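PDB 4ZPJ: extracellular ligand-binding receptor from Sphaerobacter thermophilus, which probably captures a small solute outside the cell and delivers it to an ABC transporter, as periplasmic binding proteins of the leucine-binding family do. Local coordinates for residues R56-T62 with H122-T128; R164-R170 with F383-G389; N175-A180 with E207-F212; Y192-L197 with F212-F216. The contacts are given in a common frame with arbitrary orientation. Numbering follows the deposited sequence.

Contact 1: residues R56-T62 with H122-T128; sequences RIGVLLT and HLIAGIT
Strands 56-61 and 123-126 run side by side in parallel, their axes 4.6 Å apart at the closest point and their directions 30° from one another, with R56 level with H122 and L61 level with I127. R56 opens the pairing: its O accepts from H122 N at 2.8 Å, while R56 N gives a weak bond to H122 ND1 (3.4 Å). The m-rotamer side chains of both residues bring the guanidinium over to the imidazole, but R56 NE is bonded to R120 O. I57 sends CG2 against L123 CD2 (3.7 Å) on the sheet face that V59 and A125 also use. G58 bonds on both sides of its partner I124, from N to L123 O (2.8 Å) and from O to A125 N (2.9 Å). V59 pairs with A125, its CA 3.3 Å from A125 O. L60 N reaches the same A125 O at 3.0 Å, and L60 O takes I127 N at 2.8 Å; here G126, at phi 124° and psi -130°, holds a conformation that calls for glycine, and a CB would clash with L60 O. Beyond the strand, T62 N donates to T128 OG1 at 2.8 Å, a side chain continuing the backbone pairing; T62 OG1 bonds to S101 OG. These are neighbouring parallel strands of a mixed alpha/beta sheet: strand 92-100 flanks 55-61 on its other edge, L60 and I124 pack on helix 105-117, and L61 on helix 68-84.

Contact 2: residues R164-R170 with F383-G389; sequences RSPYLFR and FHPESQG. With ZN (zinc ion), chain I.
Backbone pairing is brief: R170 N donates to Q388 O at 2.9 Å. Two CA-H...O contacts flank this bond, F169 CA to Q388 O (3.4 Å) and G389 CA to R170 O (3.6 Å), with F169 level with Q388 and R170 with G389. Q388, at the left-handed phi 58° and psi 26°, points its m,t side chain into the type I turn S165-L168, where NE2 donates to P166 O (3.2 Å) and L168 O (2.8 Å). A water bridges P166 O (2.8 Å) and Q388 OE1 (2.6 Å), so both ends of the amide are used. Each segment also braces itself with an ST turn, S165 OG accepting from Y167 N at 3.2 Å and S387 OG from G389 N at 3.1 Å; S387 OG is also hydrogen-bonded to D420 OD1. Among the aromatics, F169 (m) turns its edge toward the face of F383 (m), centroids 5.0 Å apart and planes at 59°, while Q388 NE2 lies over a face of F169, 3.6 Å from its CZ. The R164 side chain passes the 383-389 loop with CD 3.4 Å from E386 O, and its NE bonds to T158 O. At the surface, E386 chelates a zinc ion through OE1 (2.4 Å) and OE2 (2.1 Å). The contact thus docks the hairpin loop between strands 379-383 and 390-401 against strand 168-170, an outermost strand of its sheet, with helix 362-371 packing on F169 and helix 156-159 on R170.

Contact 3: residues N175-A180 with E207-F212; sequences NGQYDA and EEMAAF
The loop ahead of helix 180-188, turning at G176, meets one side of helix 203-218, with G176 CA 4.2 Å from E208 CA and A180 CA 4.8 Å from F212 CA. G176 (phi 93°, psi -12°) has a conformation that calls for glycine; a CB would also clash with A211 CB, which instead lies 3.7 Å from G176 CA. Residues 177-179 then follow helical angles, and G176 O accepts from A180 N at 2.9 Å. N175 (m) splits its amide: ND2 donates to E207 OE1 at 2.8 Å, an oxygen that also accepts from Q155 N, and OD1 receives a water at 2.7 Å. That water also donates to E208 OE2 (2.5 Å). The same OE2 takes a second water at 3.1 Å, which accepts from Y178 N at 3.0 Å, and a weak bond from G176 N at 3.2 Å. E208 reaches these partners through an m chi1 and a chi2 of -95°. Its OE1 stands 2.5 Å from D179 OD2. D179 (m) is also held from outside, OD2 by S284 OG and OD1 by G285 N. The segment leading from strand 168-170 into helix 180-188 is thus tied to helix 203-218 mainly by polar groups and two bridging waters. The very short approach of the two carboxyl groups implies that one of D179 and E208 probably carries a proton, which would relieve the repulsion between buried like charges.

Contact 4: residues Y192-L197 with F212-F216; sequences YRRMVL and FRSRF
Helix 212-216 lies almost antiparallel to strand 194-197, at 174° with axes 10.6 Å apart at closest approach, and the gap is filled by alternate strand side chains, M195 and L197, and by F212 and F216 of the helix. M195, a selenomethionine in the m,t,p rotamer, points toward the helix and lodges between two phenylalanines. Its SE sits over the face of F216, 4.0 Å from the centroid and 20° off the normal, and at the edge of F212, 5.1 Å from that centroid; both are Met-aromatic contacts. M195 CE touches F212 CE1 at 3.7 Å and CG touches F216 CZ at 3.5 Å. Both rings take t rotamers, one helical turn apart, which sends them to the strand. F216 CZ also lies 3.6 Å from Y192 O, and L197 (m,t) places CD2 3.8 Å from F212 CD1. This is the strand-to-helix packing of a beta-alpha-beta unit: strand 222-229 completes it, its I223 meeting L197 and F216, while F254 of strand 252-256 stacks on F212 and helix 180-188 packs on M195.

From the N terminus, contact 1 closes first, bringing strand 123-126 back beside 55-61 in the mixed sheet of one lobe before any other contact opens. Contact 2 begins at 164-170, on an outermost strand of that same sheet, and closes only at 383-389, more than two hundred residues later, joining the mixed sheet to a loop of the antiparallel sheet. Contacts 3 and 4 nest inside this long loop. Contact 3 ties the segment after strand 168-170 to helix 203-218, and contact 4 packs that helix on the parallel sheet of the second lobe. They cross: 175-180 and 192-197 come first, then 207-212 and 212-216, sharing F212. The centres of contacts 1 and 4 are about 36 Å apart.

Contact 1: residues R56-T62 with H122-T128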
# COMPACT_ATOMS: atom_id res chain seq x y z
N ARG A 56 -18.29 13.90 12.20
CA ARG A 56 -17.30 14.61 11.41
C ARG A 56 -15.97 13.87 11.29
O ARG A 56 -15.28 13.61 12.25
CB ARG A 56 -17.08 15.99 11.99
CG ARG A 56 -18.19 17.00 11.70
CD ARG A 56 -17.90 18.36 12.35
NE ARG A 56 -17.56 18.20 13.78
CZ ARG A 56 -18.44 18.14 14.78
NH1 ARG A 56 -19.74 18.27 14.54
NH2 ARG A 56 -18.00 17.94 16.05
N ILE A 57 -15.60 13.59 10.06
CA ILE A 57 -14.44 12.86 9.75
C ILE A 57 -13.48 13.63 8.86
O ILE A 57 -13.82 14.01 7.74
CB ILE A 57 -14.83 11.61 9.01
CG1 ILE A 57 -15.72 10.76 9.91
CG2 ILE A 57 -13.57 10.86 8.64
CD1 ILE A 57 -16.34 9.59 9.18
N GLY A 58 -12.27 13.83 9.34
CA GLY A 58 -11.28 14.58 8.57
C GLY A 58 -10.57 13.66 7.63
O GLY A 58 -10.35 12.50 7.95
N VAL A 59 -10.25 14.15 6.45
CA VAL A 59 -9.44 13.39 5.53
C VAL A 59 -8.30 14.27 5.10
O VAL A 59 -8.52 15.38 4.53
CB VAL A 59 -10.26 12.98 4.30
CG1 VAL A 59 -9.40 12.23 3.28
CG2 VAL A 59 -11.46 12.16 4.76
N LEU A 60 -7.09 13.82 5.39
CA LEU A 60 -5.89 14.59 5.02
C LEU A 60 -5.19 13.77 3.95
O LEU A 60 -4.78 12.62 4.19
CB LEU A 60 -4.94 14.72 6.21
CG LEU A 60 -3.65 15.51 5.92
CD1 LEU A 60 -3.95 17.00 5.90
CD2 LEU A 60 -2.57 15.26 6.98
N LEU A 61 -5.07 14.32 2.74
CA LEU A 61 -4.46 13.55 1.66
C LEU A 61 -3.59 14.46 0.83
O LEU A 61 -3.76 15.69 0.87
CB LEU A 61 -5.56 12.86 0.81
CG LEU A 61 -6.17 11.56 1.42
CD1 LEU A 61 -7.35 11.05 0.60
CD2 LEU A 61 -5.16 10.45 1.58
N THR A 62 -2.68 13.87 0.06
CA THR A 62 -1.94 14.62 -0.94
C THR A 62 -2.71 14.49 -2.20
O THR A 62 -2.79 13.39 -2.77
CB THR A 62 -0.51 14.10 -1.18
OG1 THR A 62 0.27 14.37 -0.04
CG2 THR A 62 0.11 14.79 -2.35
N HIS A 122 -13.87 14.06 14.58
CA HIS A 122 -13.82 13.01 15.58
C HIS A 122 -12.83 11.90 15.20
O HIS A 122 -12.53 11.05 16.02
CB HIS A 122 -15.22 12.43 15.73
CG HIS A 122 -16.25 13.45 16.14
ND1 HIS A 122 -17.46 13.59 15.49
CD2 HIS A 122 -16.23 14.40 17.11
CE1 HIS A 122 -18.15 14.56 16.05
NE2 HIS A 122 -17.43 15.06 17.04
N LEU A 123 -12.34 11.94 13.96
CA LEU A 123 -11.51 10.92 13.39
C LEU A 123 -10.79 11.49 12.16
O LEU A 123 -11.37 12.27 11.42
CB LEU A 123 -12.40 9.72 13.00
CG LEU A 123 -11.62 8.55 12.38
CD1 LEU A 123 -12.20 7.19 12.72
CD2 LEU A 123 -11.55 8.73 10.88
N ILE A 124 -9.55 11.06 11.90
CA ILE A 124 -8.82 11.46 10.70
C ILE A 124 -8.40 10.24 9.92
O ILE A 124 -7.89 9.29 10.50
CB ILE A 124 -7.62 12.34 11.04
CG1 ILE A 124 -8.07 13.80 11.22
CG2 ILE A 124 -6.55 12.35 9.95
CD1 ILE A 124 -6.98 14.68 11.75
N ALA A 125 -8.60 10.27 8.60
CA ALA A 125 -8.16 9.20 7.70
C ALA A 125 -7.23 9.79 6.67
O ALA A 125 -7.35 10.97 6.34
CB ALA A 125 -9.36 8.54 7.01
N GLY A 126 -6.31 8.98 6.18
CA GLY A 126 -5.49 9.40 5.07
C GLY A 126 -4.00 9.31 5.36
O GLY A 126 -3.50 8.23 5.81
N ILE A 127 -3.32 10.43 5.06
CA ILE A 127 -1.89 10.62 5.15
C ILE A 127 -1.10 9.90 4.07
O ILE A 127 -0.82 8.66 4.13
CB ILE A 127 -1.33 10.24 6.51
CG1 ILE A 127 -2.20 10.87 7.62
CG2 ILE A 127 0.13 10.69 6.54
CD1 ILE A 127 -1.65 10.65 9.01
N THR A 128 -0.76 10.67 3.05
CA THR A 128 -0.21 10.10 1.86
C THR A 128 1.29 9.83 2.00
O THR A 128 1.70 8.75 1.72
CB THR A 128 -0.51 11.01 0.65
OG1 THR A 128 -1.92 11.19 0.58
CG2 THR A 128 -0.00 10.40 -0.68

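Contact 2: residues R164-R170 with F383-G389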
# COMPACT_ATOMS: atom_id res chain seq x y z
N ARG A 164 4.58 4.38 17.77
CA ARG A 164 3.24 3.88 17.72
C ARG A 164 2.45 4.49 18.81
O ARG A 164 2.98 5.16 19.70
CB ARG A 164 3.17 2.30 17.77
CG ARG A 164 3.40 1.66 19.09
CD ARG A 164 3.12 0.16 19.03
NE ARG A 164 3.99 -0.63 18.15
CZ ARG A 164 4.78 -1.64 18.54
NH1 ARG A 164 4.85 -2.00 19.81
NH2 ARG A 164 5.49 -2.33 17.64
N SER A 165 1.14 4.27 18.73
CA SER A 165 0.22 4.82 19.72
C SER A 165 -1.13 4.16 19.54
O SER A 165 -1.48 3.80 18.43
CB SER A 165 0.12 6.38 19.47
OG SER A 165 -1.06 6.94 19.98
N PRO A 166 -1.92 4.04 20.61
CA PRO A 166 -3.30 3.50 20.47
C PRO A 166 -4.21 4.36 19.59
O PRO A 166 -5.21 3.88 19.10
CB PRO A 166 -3.84 3.45 21.87
CG PRO A 166 -2.80 4.03 22.78
CD PRO A 166 -1.57 4.39 21.99
N TYR A 167 -3.87 5.63 19.38
CA TYR A 167 -4.64 6.46 18.47
C TYR A 167 -4.31 6.22 16.99
O TYR A 167 -5.10 6.60 16.15
CB TYR A 167 -4.49 7.95 18.85
CG TYR A 167 -5.04 8.21 20.22
CD1 TYR A 167 -6.40 8.31 20.43
CD2 TYR A 167 -4.20 8.37 21.30
CE1 TYR A 167 -6.91 8.52 21.70
CE2 TYR A 167 -4.71 8.59 22.58
CZ TYR A 167 -6.06 8.65 22.77
OH TYR A 167 -6.58 8.87 24.03
N LEU A 168 -3.20 5.54 16.66
CA LEU A 168 -2.78 5.33 15.26
C LEU A 168 -3.02 3.90 14.76
O LEU A 168 -2.59 2.96 15.37
CB LEU A 168 -1.29 5.63 15.08
CG LEU A 168 -0.88 7.01 15.63
CD1 LEU A 168 0.63 7.21 15.54
CD2 LEU A 168 -1.62 8.11 14.92
N PHE A 169 -3.74 3.81 13.66
CA PHE A 169 -4.00 2.57 12.97
C PHE A 169 -3.51 2.72 11.56
O PHE A 169 -3.60 3.81 10.98
CB PHE A 169 -5.52 2.29 12.93
CG PHE A 169 -6.15 2.11 14.28
CD1 PHE A 169 -6.49 3.22 15.06
CD2 PHE A 169 -6.45 0.88 14.74
CE1 PHE A 169 -7.06 3.06 16.33
CE2 PHE A 169 -7.08 0.69 15.99
CZ PHE A 169 -7.38 1.79 16.78
N ARG A 170 -3.07 1.63 10.97
CA ARG A 170 -2.67 1.66 9.58
C ARG A 170 -3.32 0.55 8.81
O ARG A 170 -3.27 -0.61 9.23
CB ARG A 170 -1.14 1.58 9.47
CG ARG A 170 -0.65 1.58 8.05
CD ARG A 170 0.65 2.36 7.92
NE ARG A 170 1.72 1.64 8.52
CZ ARG A 170 2.95 2.08 8.69
NH1 ARG A 170 3.33 3.30 8.29
NH2 ARG A 170 3.85 1.27 9.25
N PHE A 383 -6.55 -5.95 12.42
CA PHE A 383 -5.44 -5.13 12.91
C PHE A 383 -4.60 -5.95 13.84
O PHE A 383 -5.12 -6.66 14.63
CB PHE A 383 -5.95 -3.94 13.70
CG PHE A 383 -6.50 -2.80 12.83
CD1 PHE A 383 -5.67 -2.13 11.94
CD2 PHE A 383 -7.82 -2.36 12.95
CE1 PHE A 383 -6.15 -1.06 11.17
CE2 PHE A 383 -8.29 -1.27 12.20
CZ PHE A 383 -7.49 -0.68 11.28
N HIS A 384 -3.28 -5.79 13.80
CA HIS A 384 -2.47 -6.38 14.84
C HIS A 384 -2.81 -5.72 16.19
O HIS A 384 -2.90 -4.47 16.31
CB HIS A 384 -0.99 -6.20 14.50
CG HIS A 384 -0.11 -7.16 15.21
ND1 HIS A 384 0.35 -6.93 16.49
CD2 HIS A 384 0.32 -8.40 14.87
CE1 HIS A 384 1.04 -7.98 16.90
NE2 HIS A 384 1.01 -8.90 15.94
N PRO A 385 -2.99 -6.54 17.23
CA PRO A 385 -3.39 -5.94 18.51
C PRO A 385 -2.30 -5.05 19.15
O PRO A 385 -2.60 -4.28 20.02
CB PRO A 385 -3.69 -7.16 19.42
CG PRO A 385 -3.13 -8.33 18.71
CD PRO A 385 -2.77 -7.99 17.30
N GLU A 386 -1.06 -5.20 18.74
CA GLU A 386 0.03 -4.40 19.31
C GLU A 386 0.53 -3.31 18.38
O GLU A 386 0.67 -2.20 18.83
CB GLU A 386 1.16 -5.28 19.70
CG GLU A 386 0.76 -6.19 20.87
CD GLU A 386 1.63 -7.42 20.97
OE1 GLU A 386 2.40 -7.65 20.03
OE2 GLU A 386 1.60 -8.13 22.00
N SER A 387 0.74 -3.58 17.09
CA SER A 387 1.21 -2.52 16.16
C SER A 387 0.09 -1.65 15.62
O SER A 387 0.30 -0.49 15.20
CB SER A 387 1.96 -3.13 15.00
OG SER A 387 1.13 -3.88 14.10
N GLN A 388 -1.10 -2.21 15.61
CA GLN A 388 -2.28 -1.62 14.96
C GLN A 388 -2.06 -1.37 13.49
O GLN A 388 -2.71 -0.53 12.88
CB GLN A 388 -2.77 -0.39 15.69
CG GLN A 388 -3.17 -0.76 17.10
CD GLN A 388 -3.93 0.28 17.85
OE1 GLN A 388 -4.54 -0.01 18.87
NE2 GLN A 388 -3.86 1.51 17.39
N GLY A 389 -1.16 -2.16 12.90
CA GLY A 389 -0.96 -2.19 11.46
C GLY A 389 -1.78 -3.39 11.00
O GLY A 389 -2.50 -4.02 11.80
ZN ZN I . 3.27 -9.36 21.49
O HOH W 1 -6.19 1.55 20.23

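Contact 3: residues N175-A180 with E207-F212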
# COMPACT_ATOMS: atom_id res chain seq x y z
N ASN A 175 6.03 -0.38 4.76
CA ASN A 175 6.84 -0.63 3.55
C ASN A 175 7.50 -1.98 3.58
O ASN A 175 8.12 -2.36 4.56
CB ASN A 175 7.97 0.40 3.44
CG ASN A 175 7.47 1.75 3.08
OD1 ASN A 175 6.56 1.86 2.31
ND2 ASN A 175 7.97 2.75 3.71
N GLY A 176 7.40 -2.67 2.47
CA GLY A 176 7.91 -4.00 2.33
C GLY A 176 6.94 -5.15 2.62
O GLY A 176 7.24 -6.33 2.32
N GLN A 177 5.81 -4.85 3.22
CA GLN A 177 4.94 -5.92 3.78
C GLN A 177 4.30 -6.79 2.69
O GLN A 177 4.05 -7.95 2.92
CB GLN A 177 3.87 -5.29 4.71
CG GLN A 177 2.89 -6.24 5.36
CD GLN A 177 1.92 -5.58 6.34
OE1 GLN A 177 1.98 -4.40 6.54
NE2 GLN A 177 1.00 -6.36 6.95
N TYR A 178 3.99 -6.23 1.51
CA TYR A 178 3.39 -7.03 0.46
C TYR A 178 4.44 -7.64 -0.48
O TYR A 178 4.15 -8.61 -1.15
CB TYR A 178 2.26 -6.28 -0.28
CG TYR A 178 2.65 -5.04 -0.93
CD1 TYR A 178 3.36 -5.07 -2.12
CD2 TYR A 178 2.33 -3.79 -0.37
CE1 TYR A 178 3.78 -3.91 -2.73
CE2 TYR A 178 2.73 -2.63 -0.98
CZ TYR A 178 3.46 -2.71 -2.17
OH TYR A 178 3.88 -1.62 -2.87
N ASP A 179 5.67 -7.13 -0.44
CA ASP A 179 6.78 -7.73 -1.15
C ASP A 179 7.53 -8.85 -0.40
O ASP A 179 8.09 -9.74 -1.03
CB ASP A 179 7.74 -6.63 -1.62
CG ASP A 179 7.09 -5.75 -2.69
OD1 ASP A 179 6.33 -6.35 -3.53
OD2 ASP A 179 7.29 -4.48 -2.70
N ALA A 180 7.56 -8.82 0.91
CA ALA A 180 8.35 -9.77 1.65
C ALA A 180 7.93 -11.22 1.36
O ALA A 180 8.79 -12.06 1.22
CB ALA A 180 8.21 -9.48 3.11
N GLU A 207 13.64 0.64 2.92
CA GLU A 207 12.81 -0.19 3.81
C GLU A 207 12.29 -1.41 3.09
O GLU A 207 12.19 -2.47 3.71
CB GLU A 207 11.66 0.61 4.40
CG GLU A 207 12.14 1.76 5.33
CD GLU A 207 11.02 2.54 6.01
OE1 GLU A 207 9.81 2.24 5.78
OE2 GLU A 207 11.37 3.44 6.81
N GLU A 208 11.95 -1.26 1.80
CA GLU A 208 11.55 -2.42 0.95
C GLU A 208 12.70 -3.42 0.72
O GLU A 208 12.48 -4.65 0.73
CB GLU A 208 11.09 -1.94 -0.38
CG GLU A 208 9.76 -1.19 -0.35
CD GLU A 208 8.53 -2.07 -0.67
OE1 GLU A 208 8.73 -3.25 -1.11
OE2 GLU A 208 7.39 -1.55 -0.54
N MSE A 209 13.91 -2.90 0.52
CA MSE A 209 15.09 -3.78 0.37
C MSE A 209 15.30 -4.57 1.65
O MSE A 209 15.52 -5.79 1.64
CB MSE A 209 16.36 -3.03 -0.05
CG MSE A 209 16.25 -2.72 -1.53
SE MSE A 209 17.93 -2.04 -2.31
CE MSE A 209 18.37 -0.66 -1.01
N ALA A 210 15.20 -3.87 2.78
CA ALA A 210 15.44 -4.48 4.08
C ALA A 210 14.42 -5.52 4.42
O ALA A 210 14.74 -6.51 5.05
CB ALA A 210 15.48 -3.41 5.16
N ALA A 211 13.18 -5.33 3.98
CA ALA A 211 12.12 -6.25 4.32
C ALA A 211 12.29 -7.49 3.47
O ALA A 211 12.12 -8.61 3.94
CB ALA A 211 10.76 -5.59 4.13
N PHE A 212 12.69 -7.29 2.21
CA PHE A 212 12.92 -8.41 1.32
C PHE A 212 14.09 -9.26 1.78
O PHE A 212 14.00 -10.47 1.81
CB PHE A 212 13.15 -7.95 -0.11
CG PHE A 212 12.99 -9.06 -1.11
CD1 PHE A 212 14.04 -9.94 -1.38
CD2 PHE A 212 11.77 -9.26 -1.76
CE1 PHE A 212 13.90 -10.97 -2.28
CE2 PHE A 212 11.63 -10.27 -2.69
CZ PHE A 212 12.69 -11.13 -2.95
O HOH W 2 6.37 0.72 -0.12
O HOH W 3 5.61 -4.04 0.14

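Contact 4: residues Y192-L197 with F212-F216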
# COMPACT_ATOMS: atom_id res chain seq x y z
N TYR A 192 15.44 -20.05 -5.73
CA TYR A 192 16.52 -19.07 -5.75
C TYR A 192 17.25 -19.06 -4.42
O TYR A 192 16.65 -19.19 -3.36
CB TYR A 192 15.96 -17.65 -6.05
CG TYR A 192 15.24 -17.53 -7.37
CD1 TYR A 192 15.52 -18.37 -8.46
CD2 TYR A 192 14.30 -16.53 -7.54
CE1 TYR A 192 14.82 -18.24 -9.68
CE2 TYR A 192 13.60 -16.39 -8.72
CZ TYR A 192 13.85 -17.23 -9.78
OH TYR A 192 13.11 -17.04 -10.94
N ARG A 193 18.56 -18.91 -4.48
CA ARG A 193 19.38 -18.98 -3.28
C ARG A 193 20.16 -17.72 -3.03
O ARG A 193 20.49 -17.42 -1.88
CB ARG A 193 20.34 -20.18 -3.33
CG ARG A 193 19.62 -21.52 -3.33
CD ARG A 193 18.86 -21.70 -2.01
NE ARG A 193 18.05 -22.92 -1.95
CZ ARG A 193 16.74 -23.03 -2.18
NH1 ARG A 193 15.97 -21.98 -2.54
NH2 ARG A 193 16.17 -24.22 -2.04
N ARG A 194 20.47 -17.00 -4.10
CA ARG A 194 21.33 -15.83 -4.02
C ARG A 194 20.65 -14.73 -4.82
O ARG A 194 20.32 -14.94 -5.99
CB ARG A 194 22.67 -16.20 -4.66
CG ARG A 194 23.68 -16.86 -3.71
CD ARG A 194 24.51 -18.03 -4.29
NE ARG A 194 25.16 -17.86 -5.61
CZ ARG A 194 24.74 -18.36 -6.80
NH1 ARG A 194 25.45 -18.11 -7.90
NH2 ARG A 194 23.60 -19.08 -6.93
N MSE A 195 20.40 -13.57 -4.24
CA MSE A 195 19.70 -12.52 -4.99
C MSE A 195 20.38 -11.19 -4.91
O MSE A 195 21.13 -10.95 -3.97
CB MSE A 195 18.24 -12.39 -4.55
CG MSE A 195 17.44 -13.61 -4.99
SE MSE A 195 15.51 -13.46 -4.74
CE MSE A 195 15.21 -11.73 -5.68
N VAL A 196 20.13 -10.36 -5.93
CA VAL A 196 20.49 -8.95 -5.99
C VAL A 196 19.25 -8.11 -5.75
O VAL A 196 18.14 -8.43 -6.24
CB VAL A 196 21.03 -8.55 -7.38
CG1 VAL A 196 21.32 -7.06 -7.48
CG2 VAL A 196 22.32 -9.29 -7.65
N LEU A 197 19.44 -7.01 -5.03
CA LEU A 197 18.36 -6.09 -4.72
C LEU A 197 18.59 -4.75 -5.39
O LEU A 197 19.71 -4.26 -5.43
CB LEU A 197 18.27 -5.86 -3.22
CG LEU A 197 18.11 -7.04 -2.28
CD1 LEU A 197 17.87 -6.53 -0.86
CD2 LEU A 197 16.93 -7.87 -2.75
N PHE A 212 12.69 -7.29 2.21
CA PHE A 212 12.92 -8.41 1.32
C PHE A 212 14.09 -9.26 1.78
O PHE A 212 14.00 -10.47 1.81
CB PHE A 212 13.15 -7.95 -0.11
CG PHE A 212 12.99 -9.06 -1.11
CD1 PHE A 212 14.04 -9.94 -1.38
CD2 PHE A 212 11.77 -9.26 -1.76
CE1 PHE A 212 13.90 -10.97 -2.28
CE2 PHE A 212 11.63 -10.27 -2.69
CZ PHE A 212 12.69 -11.13 -2.95
N ARG A 213 15.21 -8.60 2.07
CA ARG A 213 16.41 -9.24 2.60
C ARG A 213 16.10 -10.09 3.82
O ARG A 213 16.56 -11.25 3.95
CB ARG A 213 17.40 -8.15 3.03
CG ARG A 213 18.58 -8.67 3.82
CD ARG A 213 19.48 -7.55 4.36
NE ARG A 213 20.23 -6.84 3.32
CZ ARG A 213 21.37 -7.26 2.78
NH1 ARG A 213 21.98 -6.53 1.85
NH2 ARG A 213 21.93 -8.41 3.16
N SER A 214 15.40 -9.49 4.76
CA SER A 214 15.08 -10.13 6.03
C SER A 214 14.36 -11.45 5.82
O SER A 214 14.81 -12.46 6.34
CB SER A 214 14.24 -9.18 6.87
OG SER A 214 13.76 -9.84 8.02
N ARG A 215 13.30 -11.48 5.03
CA ARG A 215 12.62 -12.74 4.75
C ARG A 215 13.45 -13.69 3.94
O ARG A 215 13.34 -14.91 4.11
CB ARG A 215 11.34 -12.56 3.95
CG ARG A 215 10.22 -11.80 4.58
CD ARG A 215 9.66 -12.44 5.82
NE ARG A 215 9.09 -13.75 5.58
CZ ARG A 215 8.43 -14.43 6.52
NH1 ARG A 215 8.28 -13.91 7.72
NH2 ARG A 215 7.93 -15.65 6.26
N PHE A 216 14.25 -13.16 3.00
CA PHE A 216 14.97 -14.05 2.09
C PHE A 216 16.03 -14.65 2.92
O PHE A 216 16.33 -15.83 2.77
CB PHE A 216 15.50 -13.31 0.84
CG PHE A 216 16.09 -14.20 -0.24
CD1 PHE A 216 15.32 -15.12 -0.90
CD2 PHE A 216 17.42 -14.06 -0.61
CE1 PHE A 216 15.87 -15.94 -1.89
CE2 PHE A 216 17.99 -14.85 -1.61
CZ PHE A 216 17.21 -15.79 -2.26